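Local coordinates for protein probable enoyl-CoA hydratase/isomerase (Pseudomonas aeruginosa PAO1, PDB 5WYD) that probably acts as an enoyl-CoA hydratase/isomerase of the crotonase family and is implicated in synthesis of the diffusible signal factor DSF, at residues I133-R138 / G202-L207; D43-L48 / R96-A101. The protein carries 1 engineered substitution. One frame throughout, in Å; residues are numbered along the deposited sequence.

Interaction 1: residues I133-R138 / G202-L207; sequences IRIAER and GAALLL
Ile135 lays the end of its side chain over the turn of helix formed by Ala203, Ala204 and Leu207, and CD1 does nearly all of the touching. It meets Leu207 CD1 at 3.5 Å and rests against the backbone of the helix as well, 3.7 Å from Ala204 CA. The CB of Ala204 stands a little farther from the same methyl, so CD1 is bounded by two side chains and main-chain carbon. The first torsion of Ile135 (chi1 -55°) puts CG1 beside the backbone N and CG2 anti to it, and the branches leave CB in different directions: CG1 carries CD1 to Leu207 and Ala204, whereas CG2 goes to Ala203 CB at 4.3 Å. Leu207 has CG anti to its backbone N (chi1 -172°) and forks between the isoleucines: CD1 takes Ile135, the two side chains crossing at a slant, while CD2 reaches Ile133 CD1 at 4.2 Å. Ile133 and Ile135, two apart on the strand, both direct CB to the helix, whereas Arg134 between them points away and forms a salt bridge with Glu192. All side-chain contacts between strand and helix are apolar. Ile113 of the neighbouring strand 111-116 touches both Ile135 and Leu207, and Cys176 of a second subunit packs on Ile133 and Leu207. The axes lie 9.1 Å apart at 152°, so the helix runs roughly antiparallel to the strand. This helix-on-sheet packing, with alternate residues of strand 133-137 turned to the helix, belongs to the layered alpha/beta core of the crotonase fold.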
ATOM      1  N   ILE A 133     -12.819   2.430  22.737  1.00 32.23           N
ATOM      2  CA  ILE A 133     -14.270   2.398  22.860  1.00 25.46           C
ATOM      3  C   ILE A 133     -14.726   3.707  23.473  1.00 27.76           C
ATOM      4  O   ILE A 133     -14.068   4.274  24.350  1.00 32.30           O
ATOM      5  CB  ILE A 133     -14.719   1.212  23.736  1.00 19.60           C
ATOM      6  CG1 ILE A 133     -14.006  -0.047  23.290  1.00 16.99           C
ATOM      7  CG2 ILE A 133     -16.225   0.987  23.614  1.00 22.72           C
ATOM      8  CD1 ILE A 133     -14.250  -1.240  24.168  1.00 22.95           C
ATOM      9  N   ARG A 134     -15.877   4.171  23.043  1.00 27.57           N
ATOM     10  CA  ARG A 134     -16.406   5.422  23.548  1.00 40.81           C
ATOM     11  C   ARG A 134     -17.783   5.234  24.165  1.00 37.72           C
ATOM     12  O   ARG A 134     -18.682   4.667  23.537  1.00 43.79           O
ATOM     13  CB  ARG A 134     -16.436   6.460  22.437  1.00 40.03           C
ATOM     14  CG  ARG A 134     -15.056   6.887  22.031  1.00 34.56           C
ATOM     15  CD  ARG A 134     -15.021   7.280  20.583  1.00 30.77           C
ATOM     16  NE  ARG A 134     -15.301   6.138  19.745  1.00 29.53           N
ATOM     17  CZ  ARG A 134     -14.398   5.220  19.455  1.00 27.73           C
ATOM     18  NH1 ARG A 134     -13.173   5.326  19.938  1.00 23.85           N
ATOM     19  NH2 ARG A 134     -14.715   4.198  18.681  1.00 39.20           N
ATOM     20  N   ILE A 135     -17.936   5.728  25.390  1.00 38.82           N
ATOM     21  CA  ILE A 135     -19.195   5.714  26.125  1.00 43.65           C
ATOM     22  C   ILE A 135     -19.556   7.161  26.431  1.00 38.71           C
ATOM     23  O   ILE A 135     -18.785   7.859  27.101  1.00 42.43           O
ATOM     24  CB  ILE A 135     -19.067   4.911  27.432  1.00 32.03           C
ATOM     25  CG1 ILE A 135     -18.560   3.502  27.165  1.00 31.39           C
ATOM     26  CG2 ILE A 135     -20.391   4.864  28.185  1.00 43.87           C
ATOM     27  CD1 ILE A 135     -18.459   2.701  28.427  1.00 40.37           C
ATOM     28  N   ALA A 136     -20.752   7.593  26.024  1.00 38.93           N
ATOM     29  CA  ALA A 136     -21.113   8.988  26.235  1.00 49.96           C
ATOM     30  C   ALA A 136     -22.471   9.154  26.910  1.00 60.37           C
ATOM     31  O   ALA A 136     -23.400   8.359  26.716  1.00 59.96           O
ATOM     32  CB  ALA A 136     -21.120   9.768  24.913  1.00 48.83           C
ATOM     33  N   GLU A 137     -22.531  10.203  27.740  1.00 51.27           N
ATOM     34  CA  GLU A 137     -23.714  10.723  28.395  1.00 36.81           C
ATOM     35  C   GLU A 137     -24.575  11.427  27.354  1.00 41.66           C
ATOM     36  O   GLU A 137     -24.059  12.022  26.408  1.00 49.17           O
ATOM     37  CB  GLU A 137     -23.305  11.691  29.495  1.00 33.58           C
ATOM     38  CG  GLU A 137     -22.506  11.063  30.623  1.00 42.50           C
ATOM     39  CD  GLU A 137     -22.096  12.081  31.668  1.00 46.83           C
ATOM     40  OE1 GLU A 137     -21.475  11.690  32.678  1.00 51.65           O
ATOM     41  OE2 GLU A 137     -22.385  13.276  31.472  1.00 47.21           O
ATOM     42  N   ARG A 138     -25.893  11.366  27.525  1.00 29.67           N
ATOM     43  CA  ARG A 138     -26.760  11.835  26.456  1.00 41.67           C
ATOM     44  C   ARG A 138     -26.472  13.277  26.084  1.00 46.96           C
ATOM     45  O   ARG A 138     -26.592  13.659  24.914  1.00 53.21           O
ATOM     46  CB  ARG A 138     -28.200  11.663  26.876  1.00 41.79           C
ATOM     47  CG  ARG A 138     -28.428  10.352  27.528  1.00 42.63           C
ATOM     48  CD  ARG A 138     -29.875  10.047  27.487  1.00 62.61           C
ATOM     49  NE  ARG A 138     -30.633  11.257  27.766  1.00 72.77           N
ATOM     50  CZ  ARG A 138     -30.871  11.708  28.991  1.00 76.10           C
ATOM     51  NH1 ARG A 138     -30.402  11.045  30.041  1.00 73.53           N
ATOM     52  NH2 ARG A 138     -31.575  12.815  29.167  1.00 82.11           N
ATOM     53  N   GLY A 202     -19.026   5.352  35.729  1.00 30.77           N
ATOM     54  CA  GLY A 202     -19.304   4.051  36.298  1.00 23.17           C
ATOM     55  C   GLY A 202     -19.387   2.997  35.222  1.00 29.93           C
ATOM     56  O   GLY A 202     -18.718   1.963  35.303  1.00 31.88           O
ATOM     57  N   ALA A 203     -20.100   3.308  34.140  1.00 39.32           N
ATOM     58  CA  ALA A 203     -20.258   2.348  33.054  1.00 46.15           C
ATOM     59  C   ALA A 203     -18.909   1.986  32.452  1.00 48.50           C
ATOM     60  O   ALA A 203     -18.624   0.803  32.207  1.00 51.23           O
ATOM     61  CB  ALA A 203     -21.192   2.914  31.977  1.00 28.58           C
ATOM     62  N   ALA A 204     -18.050   2.982  32.247  1.00 29.71           N
ATOM     63  CA  ALA A 204     -16.741   2.695  31.673  1.00 43.05           C
ATOM     64  C   ALA A 204     -15.928   1.768  32.576  1.00 35.64           C
ATOM     65  O   ALA A 204     -15.269   0.843  32.092  1.00 37.50           O
ATOM     66  CB  ALA A 204     -15.998   4.001  31.405  1.00 31.68           C
ATOM     67  N   LEU A 205     -15.939   2.021  33.886  1.00 33.94           N
ATOM     68  CA  LEU A 205     -15.234   1.153  34.821  1.00 35.94           C
ATOM     69  C   LEU A 205     -15.825  -0.238  34.801  1.00 41.37           C
ATOM     70  O   LEU A 205     -15.096  -1.238  34.861  1.00 43.58           O
ATOM     71  CB  LEU A 205     -15.346   1.719  36.223  1.00 37.04           C
ATOM     72  CG  LEU A 205     -14.686   3.068  36.417  1.00 35.38           C
ATOM     73  CD1 LEU A 205     -15.009   3.586  37.805  1.00 55.97           C
ATOM     74  CD2 LEU A 205     -13.207   2.907  36.253  1.00 32.97           C
ATOM     75  N   LEU A 206     -17.157  -0.315  34.767  1.00 40.31           N
ATOM     76  CA  LEU A 206     -17.800  -1.612  34.712  1.00 48.43           C
ATOM     77  C   LEU A 206     -17.438  -2.309  33.411  1.00 46.62           C
ATOM     78  O   LEU A 206     -17.021  -3.474  33.429  1.00 34.51           O
ATOM     79  CB  LEU A 206     -19.315  -1.450  34.916  1.00 53.81           C
ATOM     80  CG  LEU A 206     -20.274  -2.650  34.862  1.00 69.15           C
ATOM     81  CD1 LEU A 206     -20.616  -3.221  33.488  1.00 70.60           C
ATOM     82  CD2 LEU A 206     -19.579  -3.732  35.669  1.00 72.75           C
ATOM     83  N   LEU A 207     -17.493  -1.581  32.281  1.00 35.70           N
ATOM     84  CA  LEU A 207     -17.108  -2.203  31.019  1.00 47.53           C
ATOM     85  C   LEU A 207     -15.652  -2.638  31.083  1.00 42.48           C
ATOM     86  O   LEU A 207     -15.308  -3.754  30.677  1.00 37.60           O
ATOM     87  CB  LEU A 207     -17.308  -1.226  29.848  1.00 42.98           C
ATOM     88  CG  LEU A 207     -17.151  -1.675  28.375  1.00 31.96           C
ATOM     89  CD1 LEU A 207     -17.578  -0.558  27.411  1.00 39.75           C
ATOM     90  CD2 LEU A 207     -15.809  -2.212  27.955  1.00 17.34           C
TER

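Interaction 2: residues D43-L48 / R96-A101; sequences DSLIGL and RRFGEA
The Phe98 ring carries Leu45 CD1 on one face, 3.9 Å from its centroid and only 6° off the ring normal, a CH-pi contact centred on the ring. Phe102, one helical turn on, also meets this ring, at an inclined angle. The Arg97 guanidinium has Arg96 CG at its edge, in plane, and Ile46 CG1 comes to it obliquely, 4.2 Å from Arg97 NE. Arg97 is bent at chi2 (-54°), and its side chain runs beside that of Ile46, pointing the same way. Leu45 CD1 also touches Arg97 CB at 3.7 Å, while CD2 reaches the CD1-CE1 side of the Phe98 ring and Ala101 CB. One turn on from Arg97, Ala101 CB lies 3.4 Å from Leu45 O and is also met by Leu48 CD2 at 4.1 Å. Consistent with a small residue at this point, the two short segments approach to 8.8 Å between axes, inclined by 30°. Arg96 NE bonds Glu100 OE2 at 2.9 Å through the anti lone pair, and Glu100 OE1 pairs with Arg49 of helix 42-57. Arg96 also bridges to Glu243 and Asp247 of a third subunit. Arg97 NE is buried with no partner in the model; Arg97 NH2 has a long, weak bridge to Glu100 OE2. Between the two segments the contact thus rests on dispersion and the CH-pi contact, without a polar bond, and the charges pair beside it.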
ATOM      1  N   ASP A  43       1.995  20.302  29.396  1.00 50.06           N
ATOM      2  CA  ASP A  43       2.337  19.535  30.582  1.00 68.53           C
ATOM      3  C   ASP A  43       1.486  18.278  30.618  1.00 69.12           C
ATOM      4  O   ASP A  43       1.972  17.189  30.952  1.00 67.83           O
ATOM      5  CB  ASP A  43       2.132  20.400  31.844  1.00 71.47           C
ATOM      6  CG  ASP A  43       3.062  20.024  33.022  1.00 75.49           C
ATOM      7  OD1 ASP A  43       3.692  18.950  33.000  1.00 94.25           O
ATOM      8  OD2 ASP A  43       3.148  20.817  33.987  1.00 60.89           O
ATOM      9  N   SER A  44       0.208  18.419  30.250  1.00 70.06           N
ATOM     10  CA  SER A  44      -0.702  17.283  30.192  1.00 63.96           C
ATOM     11  C   SER A  44      -0.322  16.287  29.091  1.00 53.71           C
ATOM     12  O   SER A  44      -0.293  15.073  29.329  1.00 56.27           O
ATOM     13  CB  SER A  44      -2.132  17.807  30.031  1.00 58.94           C
ATOM     14  OG  SER A  44      -2.265  18.671  28.914  1.00 54.30           O
ATOM     15  N   LEU A  45       0.003  16.775  27.890  1.00 48.66           N
ATOM     16  CA  LEU A  45       0.280  15.872  26.774  1.00 45.53           C
ATOM     17  C   LEU A  45       1.496  14.989  27.013  1.00 43.25           C
ATOM     18  O   LEU A  45       1.470  13.795  26.687  1.00 35.84           O
ATOM     19  CB  LEU A  45       0.461  16.663  25.483  1.00 51.99           C
ATOM     20  CG  LEU A  45      -0.800  17.338  24.951  1.00 39.68           C
ATOM     21  CD1 LEU A  45      -0.515  18.051  23.672  1.00 35.84           C
ATOM     22  CD2 LEU A  45      -1.828  16.287  24.716  1.00 36.66           C
ATOM     23  N   ILE A  46       2.594  15.554  27.517  1.00 35.44           N
ATOM     24  CA  ILE A  46       3.757  14.708  27.763  1.00 31.26           C
ATOM     25  C   ILE A  46       3.425  13.664  28.809  1.00 38.43           C
ATOM     26  O   ILE A  46       3.706  12.474  28.627  1.00 39.25           O
ATOM     27  CB  ILE A  46       4.984  15.535  28.185  1.00 39.18           C
ATOM     28  CG1 ILE A  46       5.474  16.422  27.042  1.00 34.89           C
ATOM     29  CG2 ILE A  46       6.096  14.601  28.622  1.00 31.85           C
ATOM     30  CD1 ILE A  46       6.546  17.385  27.482  1.00 48.28           C
ATOM     31  N   GLY A  47       2.758  14.073  29.887  1.00 42.28           N
ATOM     32  CA  GLY A  47       2.422  13.101  30.901  1.00 41.99           C
ATOM     33  C   GLY A  47       1.617  11.975  30.299  1.00 39.66           C
ATOM     34  O   GLY A  47       1.926  10.799  30.510  1.00 51.97           O
ATOM     35  N   LEU A  48       0.676  12.322  29.419  1.00 31.99           N
ATOM     36  CA  LEU A  48      -0.175  11.306  28.828  1.00 26.86           C
ATOM     37  C   LEU A  48       0.659  10.282  28.094  1.00 36.80           C
ATOM     38  O   LEU A  48       0.556   9.082  28.362  1.00 32.34           O
ATOM     39  CB  LEU A  48      -1.162  11.949  27.880  1.00 32.33           C
ATOM     40  CG  LEU A  48      -1.941  10.833  27.214  1.00 34.41           C
ATOM     41  CD1 LEU A  48      -2.614   9.980  28.258  1.00 34.22           C
ATOM     42  CD2 LEU A  48      -2.930  11.435  26.228  1.00 28.42           C
ATOM     43  N   ARG A  96       3.206  18.153  17.148  1.00 40.14           N
ATOM     44  CA  ARG A  96       3.949  16.922  17.393  1.00 37.42           C
ATOM     45  C   ARG A  96       3.492  16.262  18.688  1.00 43.07           C
ATOM     46  O   ARG A  96       3.254  15.047  18.724  1.00 41.50           O
ATOM     47  CB  ARG A  96       5.443  17.249  17.419  1.00 51.57           C
ATOM     48  CG  ARG A  96       6.397  16.096  17.620  1.00 43.77           C
ATOM     49  CD  ARG A  96       6.547  15.243  16.385  1.00 41.09           C
ATOM     50  NE  ARG A  96       7.314  14.068  16.725  1.00 31.19           N
ATOM     51  CZ  ARG A  96       8.016  13.354  15.868  1.00 41.80           C
ATOM     52  NH1 ARG A  96       8.695  12.296  16.278  1.00 43.39           N
ATOM     53  NH2 ARG A  96       8.053  13.701  14.612  1.00 43.17           N
ATOM     54  N   ARG A  97       3.294  17.071  19.736  1.00 51.29           N
ATOM     55  CA  ARG A  97       2.893  16.560  21.041  1.00 50.42           C
ATOM     56  C   ARG A  97       1.545  15.861  20.983  1.00 47.45           C
ATOM     57  O   ARG A  97       1.364  14.804  21.595  1.00 65.64           O
ATOM     58  CB  ARG A  97       2.826  17.711  22.039  1.00 63.89           C
ATOM     59  CG  ARG A  97       4.160  18.310  22.464  1.00 65.37           C
ATOM     60  CD  ARG A  97       5.096  17.261  22.993  1.00 64.17           C
ATOM     61  NE  ARG A  97       6.438  17.781  23.240  1.00 74.39           N
ATOM     62  CZ  ARG A  97       7.438  17.753  22.362  1.00 74.36           C
ATOM     63  NH1 ARG A  97       8.622  18.252  22.704  1.00 68.26           N
ATOM     64  NH2 ARG A  97       7.261  17.243  21.146  1.00 49.36           N
ATOM     65  N   PHE A  98       0.574  16.447  20.285  1.00 36.40           N
ATOM     66  CA  PHE A  98      -0.721  15.785  20.177  1.00 37.63           C
ATOM     67  C   PHE A  98      -0.580  14.454  19.482  1.00 37.93           C
ATOM     68  O   PHE A  98      -1.138  13.444  19.922  1.00 37.38           O
ATOM     69  CB  PHE A  98      -1.729  16.621  19.395  1.00 52.33           C
ATOM     70  CG  PHE A  98      -2.488  17.608  20.226  1.00 57.65           C
ATOM     71  CD1 PHE A  98      -3.449  17.169  21.105  1.00 40.69           C
ATOM     72  CD2 PHE A  98      -2.312  18.970  20.060  1.00 55.35           C
ATOM     73  CE1 PHE A  98      -4.180  18.044  21.868  1.00 43.59           C
ATOM     74  CE2 PHE A  98      -3.061  19.870  20.800  1.00 63.33           C
ATOM     75  CZ  PHE A  98      -3.982  19.396  21.723  1.00 59.94           C
ATOM     76  N   GLY A  99       0.160  14.434  18.382  1.00 36.03           N
ATOM     77  CA  GLY A  99       0.310  13.193  17.661  1.00 39.95           C
ATOM     78  C   GLY A  99       0.977  12.140  18.515  1.00 35.82           C
ATOM     79  O   GLY A  99       0.464  11.036  18.666  1.00 36.50           O
ATOM     80  N   GLU A 100       2.074  12.509  19.172  1.00 41.45           N
ATOM     81  CA  GLU A 100       2.794  11.545  19.996  1.00 41.00           C
ATOM     82  C   GLU A 100       1.934  11.022  21.127  1.00 34.06           C
ATOM     83  O   GLU A 100       1.856   9.806  21.356  1.00 26.00           O
ATOM     84  CB  GLU A 100       4.063  12.172  20.575  1.00 41.15           C
ATOM     85  CG  GLU A 100       5.070  12.673  19.580  1.00 40.57           C
ATOM     86  CD  GLU A 100       6.246  13.349  20.266  1.00 60.52           C
ATOM     87  OE1 GLU A 100       6.286  13.396  21.515  1.00 61.21           O
ATOM     88  OE2 GLU A 100       7.180  13.770  19.562  1.00 56.01           O
ATOM     89  N   ALA A 101       1.292  11.933  21.859  1.00 38.72           N
ATOM     90  CA  ALA A 101       0.503  11.513  23.000  1.00 38.20           C
ATOM     91  C   ALA A 101      -0.671  10.661  22.548  1.00 36.87           C
ATOM     92  O   ALA A 101      -0.836   9.522  22.996  1.00 38.62           O
ATOM     93  CB  ALA A 101       0.032  12.744  23.777  1.00 41.82           C
TER

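In the fold
Both interactions are largely buried, yet they lie on opposite sides of the chain's centre, with centres 24 Å apart and nearest atoms about 13 Å apart, and share no helix or strand. Interaction 1 sets a helix against a strand of the central sheet and is apolar throughout. Interaction 2 sets two helices side by side, and its hydrocarbon core passes into charged residues at the margin. Other subunits border each, but differently: a second subunit adjoins interaction 1 by packing, whereas a third adjoins interaction 2 by charge. Along the chain, interaction 2 closes before interaction 1 opens.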